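Local coordinates for SspB protein (Streptomyces clavuligerus, PDB 6JUF) that probably acts as a metal-binding DNA-cleaving component of the SspABCD-SspE phosphorothioation-sensing system that defends bacteria against phages, at residues 24-28 against 101-105; 29-33 against 49-53; 38-42 against 82-86; 87-93 against 327-333; 121-125 against 344-348. All coordinates share one frame. Numbering follows the deposited sequence.

Contact 1 (24-28 against 101-105); sequences FGWLH and DPYLE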
# COMPACT_ATOMS: atom_id res chain seq x y z
N PHE B 24 2.95 4.55 -3.90
CA PHE B 24 4.20 3.84 -3.87
C PHE B 24 4.90 3.80 -5.26
O PHE B 24 6.09 4.05 -5.40
CB PHE B 24 4.05 2.39 -3.35
CG PHE B 24 5.25 1.56 -3.61
CD1 PHE B 24 6.44 1.79 -2.89
CD2 PHE B 24 5.28 0.63 -4.66
CE1 PHE B 24 7.61 1.09 -3.20
CE2 PHE B 24 6.45 -0.09 -4.93
CZ PHE B 24 7.62 0.15 -4.21
N GLY B 25 4.07 3.44 -6.27
CA GLY B 25 4.59 3.33 -7.66
C GLY B 25 5.30 4.61 -8.08
O GLY B 25 6.33 4.54 -8.77
N TRP B 26 4.79 5.76 -7.63
CA TRP B 26 5.45 7.03 -7.98
C TRP B 26 6.80 7.19 -7.33
O TRP B 26 7.77 7.67 -7.98
CB TRP B 26 4.55 8.19 -7.59
CG TRP B 26 3.36 8.36 -8.49
CD1 TRP B 26 2.97 7.56 -9.54
CD2 TRP B 26 2.39 9.48 -8.43
NE1 TRP B 26 1.79 8.08 -10.13
CE2 TRP B 26 1.40 9.21 -9.48
CE3 TRP B 26 2.23 10.57 -7.61
CZ2 TRP B 26 0.36 10.10 -9.75
CZ3 TRP B 26 1.14 11.43 -7.86
CH2 TRP B 26 0.22 11.20 -8.88
N LEU B 27 6.93 6.81 -6.04
CA LEU B 27 8.22 6.98 -5.35
C LEU B 27 9.25 6.03 -6.01
O LEU B 27 10.37 6.37 -6.26
CB LEU B 27 8.07 6.65 -3.89
CG LEU B 27 7.08 7.54 -3.15
CD1 LEU B 27 7.11 7.12 -1.68
CD2 LEU B 27 7.39 9.06 -3.36
N HIS B 28 8.80 4.81 -6.23
CA HIS B 28 9.68 3.76 -6.79
C HIS B 28 10.21 4.03 -8.18
O HIS B 28 11.45 4.03 -8.42
CB HIS B 28 8.94 2.42 -6.73
CG HIS B 28 9.66 1.27 -7.39
ND1 HIS B 28 10.70 0.64 -6.80
CD2 HIS B 28 9.43 0.62 -8.60
CE1 HIS B 28 11.14 -0.38 -7.62
NE2 HIS B 28 10.35 -0.40 -8.72
N ASP B 101 14.23 -0.89 2.41
CA ASP B 101 12.88 -1.39 2.26
C ASP B 101 12.28 -0.88 0.94
O ASP B 101 11.35 -0.05 0.94
CB ASP B 101 12.06 -0.95 3.49
CG ASP B 101 10.66 -1.57 3.56
OD1 ASP B 101 10.34 -2.50 2.81
OD2 ASP B 101 9.83 -1.17 4.44
N PRO B 102 12.81 -1.38 -0.21
CA PRO B 102 12.40 -0.91 -1.53
C PRO B 102 10.88 -0.98 -1.80
O PRO B 102 10.34 -0.21 -2.58
CB PRO B 102 13.20 -1.84 -2.50
CG PRO B 102 13.66 -2.98 -1.63
CD PRO B 102 13.89 -2.38 -0.30
N TYR B 103 10.19 -1.95 -1.22
CA TYR B 103 8.75 -2.14 -1.46
C TYR B 103 7.90 -1.69 -0.31
O TYR B 103 6.69 -2.03 -0.28
CB TYR B 103 8.45 -3.60 -1.91
CG TYR B 103 9.22 -3.87 -3.19
CD1 TYR B 103 8.75 -3.33 -4.42
CD2 TYR B 103 10.40 -4.61 -3.18
CE1 TYR B 103 9.53 -3.50 -5.59
CE2 TYR B 103 11.13 -4.81 -4.35
CZ TYR B 103 10.69 -4.25 -5.53
OH TYR B 103 11.34 -4.47 -6.72
N LEU B 104 8.46 -0.92 0.64
CA LEU B 104 7.69 -0.37 1.81
C LEU B 104 6.86 -1.47 2.45
O LEU B 104 5.64 -1.32 2.72
CB LEU B 104 6.84 0.85 1.41
CG LEU B 104 7.62 2.02 0.75
CD1 LEU B 104 6.64 3.18 0.52
CD2 LEU B 104 8.84 2.48 1.57
N GLU B 105 7.51 -2.59 2.73
CA GLU B 105 6.85 -3.72 3.35
C GLU B 105 6.67 -3.50 4.86
O GLU B 105 5.82 -4.21 5.47
CB GLU B 105 7.66 -5.06 3.18
CG GLU B 105 7.79 -5.41 1.73
CD GLU B 105 8.77 -6.55 1.52
OE1 GLU B 105 8.84 -7.47 2.40
OE2 GLU B 105 9.47 -6.54 0.46
O HOH W 1 11.72 1.27 -4.39
O HOH W 2 10.84 -3.18 -9.72
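A type I beta turn, Asp101 to Leu104, packs against the start of helix 24-34 at the dimer interface. Leu104 N bonds Asp101 O at 3.0 Å to close the turn. Asp101 OD1 also accepts from Glu105 N, just past the turn, at 2.8 Å. Phe24 and His28 stand one helical turn apart. Both have chi1 near t, and both CA-to-CB bonds point toward the turn. The Phe24 ring comes closest to the turn: at its edge, Phe24 CE1 is 3.1 Å from Pro102 O. The edge also meets Leu104, with Phe24 CD1 to Leu104 CD1 at 3.7 Å, and Phe24 CZ lies 3.7 Å from Tyr103 CD1. Leu104 is in the mt rotamer, and its side chain also packs on helix 107-118. Tyr103, with chi1 m, brings its ring close to both helix residues. The His28 and Tyr103 rings meet obliquely, centroids 5.6 Å apart and planes at 41°. Tyr103 and His28 of the second subunit also take part: each meets the other residue's ring in this chain. The contact thus belongs to the place where two copies of the protein join. Polar links between the two segments run through water. Water 1 lies 2.7 Å from His28 ND1 and donates to Pro102 O, also at 2.7 Å.

Contact 2 (29-33 against 49-53); sequences KAYMQ and QLGVG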
# COMPACT_ATOMS: atom_id res chain seq x y z
N LYS B 29 9.26 4.32 -9.07
CA LYS B 29 9.64 4.63 -10.48
C LYS B 29 10.40 5.94 -10.61
O LYS B 29 11.29 6.01 -11.45
CB LYS B 29 8.43 4.68 -11.39
CG LYS B 29 7.83 3.31 -11.55
CD LYS B 29 6.74 3.22 -12.59
CE LYS B 29 5.44 3.85 -12.13
NZ LYS B 29 4.65 4.30 -13.31
N ALA B 30 10.08 6.96 -9.79
CA ALA B 30 10.89 8.19 -9.79
C ALA B 30 12.37 7.88 -9.45
O ALA B 30 13.28 8.32 -10.15
CB ALA B 30 10.28 9.26 -8.87
N TYR B 31 12.59 7.09 -8.39
CA TYR B 31 13.94 6.72 -7.99
C TYR B 31 14.70 6.06 -9.12
O TYR B 31 15.83 6.39 -9.43
CB TYR B 31 13.92 5.84 -6.74
CG TYR B 31 15.35 5.36 -6.40
CD1 TYR B 31 16.31 6.20 -5.91
CD2 TYR B 31 15.70 4.01 -6.63
CE1 TYR B 31 17.61 5.79 -5.64
CE2 TYR B 31 17.05 3.58 -6.36
CZ TYR B 31 17.97 4.46 -5.85
OH TYR B 31 19.22 4.02 -5.57
N MET B 32 14.04 5.09 -9.73
CA MET B 32 14.69 4.23 -10.75
C MET B 32 15.09 5.07 -11.98
O MET B 32 16.13 4.88 -12.60
CB MET B 32 13.80 3.05 -11.19
CG MET B 32 13.55 1.94 -10.17
SD MET B 32 15.07 1.37 -9.35
CE MET B 32 15.86 0.54 -10.75
N GLN B 33 14.23 6.02 -12.32
CA GLN B 33 14.48 6.93 -13.46
C GLN B 33 15.50 8.06 -13.20
O GLN B 33 16.41 8.25 -14.00
CB GLN B 33 13.16 7.59 -13.89
CG GLN B 33 12.18 6.71 -14.64
CD GLN B 33 12.44 6.72 -16.12
OE1 GLN B 33 12.15 7.71 -16.79
NE2 GLN B 33 12.99 5.65 -16.64
N GLN B 49 7.75 7.28 -20.07
CA GLN B 49 8.95 6.74 -19.43
C GLN B 49 8.68 6.52 -17.95
O GLN B 49 9.16 5.54 -17.39
CB GLN B 49 10.19 7.56 -19.79
CG GLN B 49 10.49 7.22 -21.24
CD GLN B 49 11.55 8.05 -21.93
OE1 GLN B 49 12.00 9.05 -21.41
NE2 GLN B 49 11.93 7.64 -23.12
N LEU B 50 7.93 7.43 -17.34
CA LEU B 50 7.63 7.35 -15.90
C LEU B 50 6.39 6.46 -15.69
O LEU B 50 6.04 6.09 -14.56
CB LEU B 50 7.36 8.74 -15.28
CG LEU B 50 8.48 9.78 -15.34
CD1 LEU B 50 7.94 11.18 -15.13
CD2 LEU B 50 9.57 9.43 -14.37
N GLY B 51 5.67 6.18 -16.76
CA GLY B 51 4.43 5.43 -16.71
C GLY B 51 3.33 6.12 -15.94
O GLY B 51 2.62 5.48 -15.16
N VAL B 52 3.18 7.41 -16.16
CA VAL B 52 2.12 8.21 -15.55
C VAL B 52 1.46 9.08 -16.63
O VAL B 52 1.99 9.29 -17.73
CB VAL B 52 2.67 9.10 -14.37
CG1 VAL B 52 3.41 8.20 -13.37
CG2 VAL B 52 3.66 10.17 -14.86
N GLY B 53 0.27 9.58 -16.28
CA GLY B 53 -0.42 10.53 -17.13
C GLY B 53 0.29 11.88 -17.20
O GLY B 53 1.01 12.26 -16.31
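Residues 29-33 are fully helical and lie within helix 24-34. Residues 49-50 close the short helix 46-50, and the chain then turns away through Gly51. The backbones are nearest at Lys29 and Leu50, whose CA atoms are 6.4 Å apart. Gly51 has positive phi (63°), a conformation that glycine adopts easily. A CB there would also clash with Lys29 NZ. Lys29 reaches across to the end of helix 46-50, and its NZ donates to Leu50 O at 2.6 Å. The charged amine thus meets a carbonyl at the helix C-terminus, where such groups often lack a helical partner. That end is a Schellman motif with Gly51 as C-prime residue; Gly51 N bonds Val48 O, and Val52 N bonds Pro47 O. One turn after Lys29, Gln33 packs its CG against Leu50 CD2 at 3.8 Å. Gln33 OE1 approaches Gln49 CB at 3.6 Å, at the solvent-exposed side. Leu50 is buried, and its side chain also touches Phe41 and Met60. Val52 meets Met60 too, on helix 57-66. The side chain of Val52 is about 11 Å from that of Glu18, a Mg(2+) ligand in a structure of this protein; no metal is bound to this chain here.

Contact 3 (38-42 against 82-86); sequences PEAFL and AMLSY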
# COMPACT_ATOMS: atom_id res chain seq x y z
N PRO B 38 18.76 13.05 -15.00
CA PRO B 38 18.38 14.27 -14.24
C PRO B 38 17.20 15.00 -14.89
O PRO B 38 16.51 15.81 -14.25
CB PRO B 38 19.64 15.14 -14.27
CG PRO B 38 20.65 14.43 -15.07
CD PRO B 38 20.14 13.11 -15.55
N GLU B 39 16.96 14.67 -16.16
CA GLU B 39 15.86 15.27 -16.93
C GLU B 39 14.64 14.35 -16.93
O GLU B 39 13.74 14.51 -17.75
CB GLU B 39 16.31 15.68 -18.37
CG GLU B 39 17.51 16.64 -18.30
CD GLU B 39 18.09 17.04 -19.64
OE1 GLU B 39 19.25 16.67 -19.95
OE2 GLU B 39 17.39 17.79 -20.37
N ALA B 40 14.57 13.41 -15.98
CA ALA B 40 13.47 12.45 -16.00
C ALA B 40 12.05 13.05 -15.97
O ALA B 40 11.13 12.49 -16.59
CB ALA B 40 13.62 11.46 -14.84
N PHE B 41 11.88 14.18 -15.29
CA PHE B 41 10.56 14.83 -15.21
C PHE B 41 10.37 15.93 -16.24
O PHE B 41 9.27 16.50 -16.34
CB PHE B 41 10.32 15.42 -13.81
CG PHE B 41 10.55 14.44 -12.70
CD1 PHE B 41 9.63 13.40 -12.50
CD2 PHE B 41 11.63 14.57 -11.83
CE1 PHE B 41 9.84 12.47 -11.49
CE2 PHE B 41 11.86 13.64 -10.83
CZ PHE B 41 10.95 12.60 -10.65
N LEU B 42 11.37 16.17 -17.08
CA LEU B 42 11.30 17.28 -18.05
C LEU B 42 11.25 16.77 -19.47
O LEU B 42 10.86 17.52 -20.39
CB LEU B 42 12.55 18.13 -17.87
CG LEU B 42 12.58 18.87 -16.54
CD1 LEU B 42 13.99 19.42 -16.42
CD2 LEU B 42 11.53 19.95 -16.40
N ALA B 82 16.14 25.44 -16.34
CA ALA B 82 15.57 24.12 -15.95
C ALA B 82 16.14 23.57 -14.66
O ALA B 82 17.38 23.52 -14.47
CB ALA B 82 15.67 23.08 -17.07
N MET B 83 15.23 23.22 -13.75
CA MET B 83 15.64 22.61 -12.46
C MET B 83 15.63 21.11 -12.67
O MET B 83 14.58 20.50 -12.90
CB MET B 83 14.72 23.03 -11.30
CG MET B 83 14.94 24.50 -10.90
SD MET B 83 16.42 24.66 -9.94
CE MET B 83 15.92 24.09 -8.32
N LEU B 84 16.80 20.53 -12.65
CA LEU B 84 16.95 19.10 -12.84
C LEU B 84 16.83 18.38 -11.46
O LEU B 84 17.07 18.98 -10.42
CB LEU B 84 18.32 18.76 -13.46
CG LEU B 84 18.70 19.44 -14.81
CD1 LEU B 84 19.71 18.61 -15.56
CD2 LEU B 84 17.51 19.65 -15.69
N SER B 85 16.61 17.05 -11.52
CA SER B 85 16.42 16.23 -10.25
C SER B 85 17.51 15.21 -10.03
O SER B 85 18.06 14.72 -11.02
CB SER B 85 15.06 15.50 -10.29
OG SER B 85 14.03 16.47 -10.25
N TYR B 86 17.90 15.00 -8.78
CA TYR B 86 19.04 14.13 -8.43
C TYR B 86 18.56 13.35 -7.20
O TYR B 86 18.05 13.96 -6.28
CB TYR B 86 20.29 14.95 -8.16
CG TYR B 86 20.64 15.83 -9.34
CD1 TYR B 86 21.47 15.33 -10.35
CD2 TYR B 86 20.18 17.16 -9.43
CE1 TYR B 86 21.79 16.13 -11.46
CE2 TYR B 86 20.46 17.95 -10.52
CZ TYR B 86 21.30 17.44 -11.50
OH TYR B 86 21.64 18.20 -12.57
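Leu84 and Pro38 form the apolar centre where the loop between helices 24-34 and 46-50 meets strand 83-87. This strand pairs with strand 70-74 in a two-stranded antiparallel sheet, a beta hairpin. Pro38 CB lies 3.7 Å from Leu84 CD1 and 3.7 Å from Tyr86 CE1, so the proline touches both side chains. Leu42 adds to the apolar patch. Its CD1 is 3.6 Å from Leu84 CD2 and, farther out, 4.1 Å from Ala82 CB. The aliphatic part of Glu39 also touches the leucine, with Glu39 CG to Leu84 CD2 at 4.0 Å, although its CA-to-CB bond points away from the strand. Phe41 is buried beside Ser85 and packs onward against Met60 and Ala30, on helices 57-66 and 24-34. Tyr86 continues to helix 339-350, where it touches Lys339 and Leu340. The CA-to-CB bond of Met83 points away from the loop, and its side chain packs on strand 70-74. The polar part of the contact centres on Ser85. Its side-chain OG approaches the edge of the Phe41 ring, 3.4 Å from Phe41 CD2. The backbones come closest at Pro38 and Ser85, with CA atoms 4.9 Å apart, and Pro38 CA makes a CA-H...O contact with Ser85 O at 3.3 Å. Ser85 N donates to Pro38 O at 3.0 Å, with an almost straight N-H...O angle of 176°.

Contact 4 (87-93 against 327-333); sequences PTWEARW and FPTREDW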
# COMPACT_ATOMS: atom_id res chain seq x y z
N PRO B 87 18.77 12.02 -7.21
CA PRO B 87 18.43 11.20 -6.07
C PRO B 87 19.33 11.47 -4.83
O PRO B 87 20.54 11.62 -4.97
CB PRO B 87 18.65 9.74 -6.59
CG PRO B 87 19.80 9.88 -7.57
CD PRO B 87 19.57 11.25 -8.22
N THR B 88 18.72 11.53 -3.62
CA THR B 88 19.47 11.79 -2.43
C THR B 88 20.07 10.49 -1.94
O THR B 88 19.58 9.39 -2.34
CB THR B 88 18.55 12.35 -1.34
OG1 THR B 88 17.51 11.38 -1.10
CG2 THR B 88 17.91 13.64 -1.78
N TRP B 89 21.05 10.56 -1.08
CA TRP B 89 21.62 9.35 -0.49
C TRP B 89 20.55 8.62 0.28
O TRP B 89 20.56 7.39 0.32
CB TRP B 89 22.81 9.76 0.37
CG TRP B 89 23.43 8.57 1.11
CD1 TRP B 89 24.49 7.78 0.68
CD2 TRP B 89 23.03 8.00 2.41
NE1 TRP B 89 24.81 6.84 1.63
CE2 TRP B 89 23.93 6.89 2.66
CE3 TRP B 89 22.03 8.30 3.32
CZ2 TRP B 89 23.89 6.15 3.86
CZ3 TRP B 89 21.94 7.53 4.48
CH2 TRP B 89 22.86 6.49 4.75
N GLU B 90 19.60 9.36 0.90
CA GLU B 90 18.53 8.68 1.61
C GLU B 90 17.67 7.79 0.71
O GLU B 90 17.19 6.71 1.12
CB GLU B 90 17.63 9.69 2.44
CG GLU B 90 18.32 10.25 3.67
CD GLU B 90 19.40 11.28 3.42
OE1 GLU B 90 19.52 11.82 2.24
OE2 GLU B 90 20.09 11.60 4.36
N ALA B 91 17.40 8.25 -0.52
CA ALA B 91 16.65 7.45 -1.45
C ALA B 91 17.47 6.21 -1.84
O ALA B 91 16.91 5.10 -1.90
CB ALA B 91 16.30 8.25 -2.72
N ARG B 92 18.78 6.34 -2.04
CA ARG B 92 19.62 5.16 -2.30
C ARG B 92 19.53 4.19 -1.09
O ARG B 92 19.48 2.98 -1.33
CB ARG B 92 21.09 5.59 -2.50
CG ARG B 92 22.12 4.47 -2.53
CD ARG B 92 21.88 3.55 -3.72
NE ARG B 92 22.82 2.41 -3.79
CZ ARG B 92 22.63 1.23 -3.19
NH1 ARG B 92 21.59 1.02 -2.36
NH2 ARG B 92 23.54 0.26 -3.36
N TRP B 93 19.54 4.68 0.13
CA TRP B 93 19.52 3.82 1.30
C TRP B 93 18.17 3.12 1.41
O TRP B 93 18.11 1.96 1.79
CB TRP B 93 19.86 4.66 2.52
CG TRP B 93 19.68 3.91 3.81
CD1 TRP B 93 20.61 3.14 4.50
CD2 TRP B 93 18.46 3.88 4.62
NE1 TRP B 93 20.04 2.61 5.63
CE2 TRP B 93 18.74 3.03 5.75
CE3 TRP B 93 17.18 4.46 4.49
CZ2 TRP B 93 17.78 2.77 6.75
CZ3 TRP B 93 16.26 4.21 5.52
CH2 TRP B 93 16.56 3.35 6.60
N PHE B 327 27.82 -0.84 -0.76
CA PHE B 327 26.91 0.25 -0.40
C PHE B 327 27.64 1.57 -0.31
O PHE B 327 28.63 1.65 0.38
CB PHE B 327 26.20 -0.02 0.93
CG PHE B 327 25.09 0.99 1.18
CD1 PHE B 327 23.80 0.73 0.73
CD2 PHE B 327 25.39 2.20 1.76
CE1 PHE B 327 22.78 1.68 0.92
CE2 PHE B 327 24.40 3.15 1.94
CZ PHE B 327 23.10 2.88 1.52
N PRO B 328 27.16 2.61 -1.04
CA PRO B 328 27.94 3.86 -1.05
C PRO B 328 27.86 4.67 0.22
O PRO B 328 26.73 4.79 0.79
CB PRO B 328 27.30 4.67 -2.16
CG PRO B 328 25.90 4.14 -2.29
CD PRO B 328 25.90 2.69 -1.85
N THR B 329 28.98 5.25 0.66
CA THR B 329 28.97 6.27 1.70
C THR B 329 28.26 7.54 1.19
O THR B 329 28.04 7.68 -0.04
CB THR B 329 30.38 6.63 2.14
OG1 THR B 329 31.12 7.23 1.07
CG2 THR B 329 31.10 5.36 2.69
N ARG B 330 27.94 8.46 2.08
CA ARG B 330 27.41 9.73 1.64
C ARG B 330 28.45 10.42 0.72
O ARG B 330 28.09 11.13 -0.25
CB ARG B 330 27.04 10.57 2.87
CG ARG B 330 25.98 9.90 3.76
CD ARG B 330 25.56 10.73 4.97
NE ARG B 330 24.49 11.48 4.45
CZ ARG B 330 23.18 11.34 4.70
NH1 ARG B 330 22.63 10.62 5.71
NH2 ARG B 330 22.43 12.09 4.00
N GLU B 331 29.73 10.20 0.99
CA GLU B 331 30.79 10.89 0.26
C GLU B 331 30.87 10.35 -1.16
O GLU B 331 31.10 11.09 -2.11
CB GLU B 331 32.15 10.67 0.98
CG GLU B 331 32.37 11.34 2.34
CD GLU B 331 31.45 10.88 3.50
OE1 GLU B 331 31.25 11.69 4.45
OE2 GLU B 331 30.91 9.72 3.52
N ASP B 332 30.74 9.04 -1.30
CA ASP B 332 30.74 8.35 -2.58
C ASP B 332 29.58 8.83 -3.41
O ASP B 332 29.73 9.15 -4.60
CB ASP B 332 30.51 6.86 -2.42
CG ASP B 332 31.67 6.12 -1.78
OD1 ASP B 332 32.84 6.53 -1.87
OD2 ASP B 332 31.35 5.03 -1.20
N TRP B 333 28.42 8.91 -2.75
CA TRP B 333 27.23 9.42 -3.44
C TRP B 333 27.35 10.88 -3.85
O TRP B 333 26.88 11.24 -4.99
CB TRP B 333 26.04 9.18 -2.50
CG TRP B 333 24.70 9.26 -3.18
CD1 TRP B 333 23.78 10.29 -3.13
CD2 TRP B 333 24.11 8.24 -4.02
NE1 TRP B 333 22.66 9.99 -3.92
CE2 TRP B 333 22.81 8.75 -4.47
CE3 TRP B 333 24.54 6.97 -4.46
CZ2 TRP B 333 21.99 8.01 -5.31
CZ3 TRP B 333 23.72 6.23 -5.32
CH2 TRP B 333 22.46 6.72 -5.75
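Two helix starts interlock here through their tryptophans. Trp333 lies across the start of helix 89-95 and packs over Trp89 and Arg92. Trp89 CA sits 3.8 Å from the centroid of the Trp333 five-membered ring, and Arg92 CB is 3.8 Å from that of the Trp333 six-membered ring; both are CH-pi contacts. Pro87 CG fills the space at Trp333 CZ2, 3.7 Å away. In return, Trp89 reaches in between Phe327 and Arg330. Arg330 CG lies over the Trp89 five-membered ring, 3.7 Å from the centroid, and Trp89 CZ2 touches Phe327 CE2 at 3.6 Å. The edge of Trp89 also points toward the face of Trp333. Phe327 fits against Trp93, with Phe327 CZ to Trp93 CB at 3.8 Å, completing a four-residue aromatic cluster. Trp311 of helix 306-317 meets Trp89 and Trp93 edge-to-face. Both helices have N-caps: Thr88 OG1 accepts from Ala91 N and also bonds Lys68 O, and Thr329 forms a capping box with Asp332. The Arg92 guanidinium forms a salt bridge with Asp98. Trp333 NE1 donates to Pro87 O and Trp89 NE1 to Pro328 O, both at 2.9 Å; Trp93 NE1 bonds Asp315. Arg330 NH2 makes a very short 2.4 Å salt bridge to Glu90 OE2. This chemistry implies a tightly packed join in which buried indoles fit closely while their nitrogens remain satisfied.

Contact 5 (121-125 against 344-348); sequences RPGTK and EKREL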
# COMPACT_ATOMS: atom_id res chain seq x y z
N ARG B 121 15.54 21.42 8.31
CA ARG B 121 16.80 21.79 8.99
C ARG B 121 17.47 22.84 8.13
O ARG B 121 17.06 23.03 6.97
CB ARG B 121 17.69 20.55 9.18
CG ARG B 121 18.89 20.58 8.24
CD ARG B 121 19.07 19.35 7.35
NE ARG B 121 18.41 18.16 7.87
CZ ARG B 121 18.87 17.44 8.88
NH1 ARG B 121 20.02 17.79 9.46
NH2 ARG B 121 18.18 16.37 9.32
N PRO B 122 18.52 23.51 8.65
CA PRO B 122 19.15 24.53 7.83
C PRO B 122 19.72 23.90 6.57
O PRO B 122 20.42 22.88 6.60
CB PRO B 122 20.28 25.08 8.74
CG PRO B 122 19.80 24.78 10.13
CD PRO B 122 19.01 23.51 10.05
N GLY B 123 19.37 24.50 5.45
CA GLY B 123 19.79 23.99 4.14
C GLY B 123 18.82 22.97 3.53
O GLY B 123 18.94 22.66 2.33
N THR B 124 17.85 22.47 4.30
CA THR B 124 16.82 21.51 3.80
C THR B 124 15.45 21.67 4.46
O THR B 124 15.06 20.89 5.33
CB THR B 124 17.29 20.03 3.91
OG1 THR B 124 18.64 19.90 3.48
CG2 THR B 124 16.39 19.06 3.07
N LYS B 125 14.74 22.73 4.05
CA LYS B 125 13.43 23.05 4.63
C LYS B 125 12.38 22.07 4.07
O LYS B 125 12.61 21.35 3.08
CB LYS B 125 13.04 24.49 4.26
CG LYS B 125 13.71 25.57 5.06
CD LYS B 125 13.32 26.94 4.48
CE LYS B 125 13.66 28.02 5.50
NZ LYS B 125 13.18 29.35 5.04
N GLU B 344 21.95 22.10 -1.51
CA GLU B 344 22.06 22.46 -0.09
C GLU B 344 22.72 23.85 0.10
O GLU B 344 22.23 24.69 0.85
CB GLU B 344 22.78 21.37 0.68
CG GLU B 344 22.53 21.51 2.19
CD GLU B 344 23.43 20.64 3.01
OE1 GLU B 344 24.62 20.54 2.65
OE2 GLU B 344 22.96 20.05 4.00
N LYS B 345 23.82 24.10 -0.64
CA LYS B 345 24.56 25.36 -0.52
C LYS B 345 23.72 26.58 -0.89
O LYS B 345 23.75 27.63 -0.22
CB LYS B 345 25.83 25.34 -1.37
CG LYS B 345 26.99 24.59 -0.73
CD LYS B 345 28.32 24.95 -1.40
CE LYS B 345 29.48 24.18 -0.78
NZ LYS B 345 29.27 22.69 -0.86
N ARG B 346 22.98 26.41 -1.99
CA ARG B 346 22.05 27.43 -2.45
C ARG B 346 21.04 27.79 -1.39
O ARG B 346 20.73 28.98 -1.19
CB ARG B 346 21.29 26.95 -3.69
CG ARG B 346 20.48 28.11 -4.28
CD ARG B 346 19.46 27.69 -5.30
NE ARG B 346 18.86 26.40 -4.98
CZ ARG B 346 17.98 26.19 -4.00
NH1 ARG B 346 17.55 27.18 -3.17
NH2 ARG B 346 17.54 24.94 -3.83
N GLU B 347 20.48 26.76 -0.75
CA GLU B 347 19.51 27.01 0.30
C GLU B 347 20.18 27.66 1.53
O GLU B 347 19.63 28.59 2.13
CB GLU B 347 18.76 25.73 0.67
CG GLU B 347 17.45 26.03 1.35
CD GLU B 347 16.59 24.79 1.60
OE1 GLU B 347 16.16 24.64 2.74
OE2 GLU B 347 16.31 23.98 0.64
N LEU B 348 21.38 27.16 1.89
CA LEU B 348 22.12 27.69 3.04
C LEU B 348 22.41 29.18 2.83
O LEU B 348 22.31 29.97 3.76
CB LEU B 348 23.39 26.91 3.24
CG LEU B 348 23.22 25.59 4.00
CD1 LEU B 348 24.48 24.75 3.94
CD2 LEU B 348 22.76 25.72 5.45
O HOH W 3 20.63 20.62 5.09
O HOH W 4 17.17 26.11 4.85
O HOH W 5 14.61 21.72 1.08
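Glu344 comes first on the helix, and its CG packs 3.8 Å from Gly123 O. Its OE2 accepts from water 3 at 2.6 Å. That water also donates to Pro122 O and accepts from Thr124 OG1, both at 2.7 Å. Next to make contact is Glu347, which points toward the loop. Its OE1 accepts from Lys125 N at 2.7 Å. Water 4 links the same OE1 to Gly123 N, and water 5 joins Glu347 OE2 to Lys125 O. The loop is a type II beta turn, Arg121 to Thr124, closed by Thr124 N to Arg121 O at 2.8 Å. Gly123 has phi 90°, and a CB there would jam against the preceding carbonyl and crowd the helix. Gly123 O also accepts from Arg71 of strand 70-74. Leu348 follows, with its CA 4.5 Å from Gly123 CA. Its CD2 reaches Gly123 N at 3.6 Å and Pro122 CB at 4.2 Å.

In the fold
Contacts 1 and 2 share helix 24-34, with centres 12 Å apart, and touch where Trp26 meets Val52. Contact 2 also touches contact 3, again 12 Å between centres, through Phe41, Leu50 and Ala30. Along the chain contact 3 leads directly into contact 4, as strand 83-87 passes into helix 89-95. Tyr31 packs from contact 2 onto contact 4. Contacts 4 and 5 have centres 18 Å apart and use the successive helices 330-336 and 339-350. These two C-terminal helices pack back on residues 87-93 and 121-125. Contact 1 lies at the dimer interface and contact 2 reaches it through Lys29, whereas contacts 3, 4 and 5 touch no other chain.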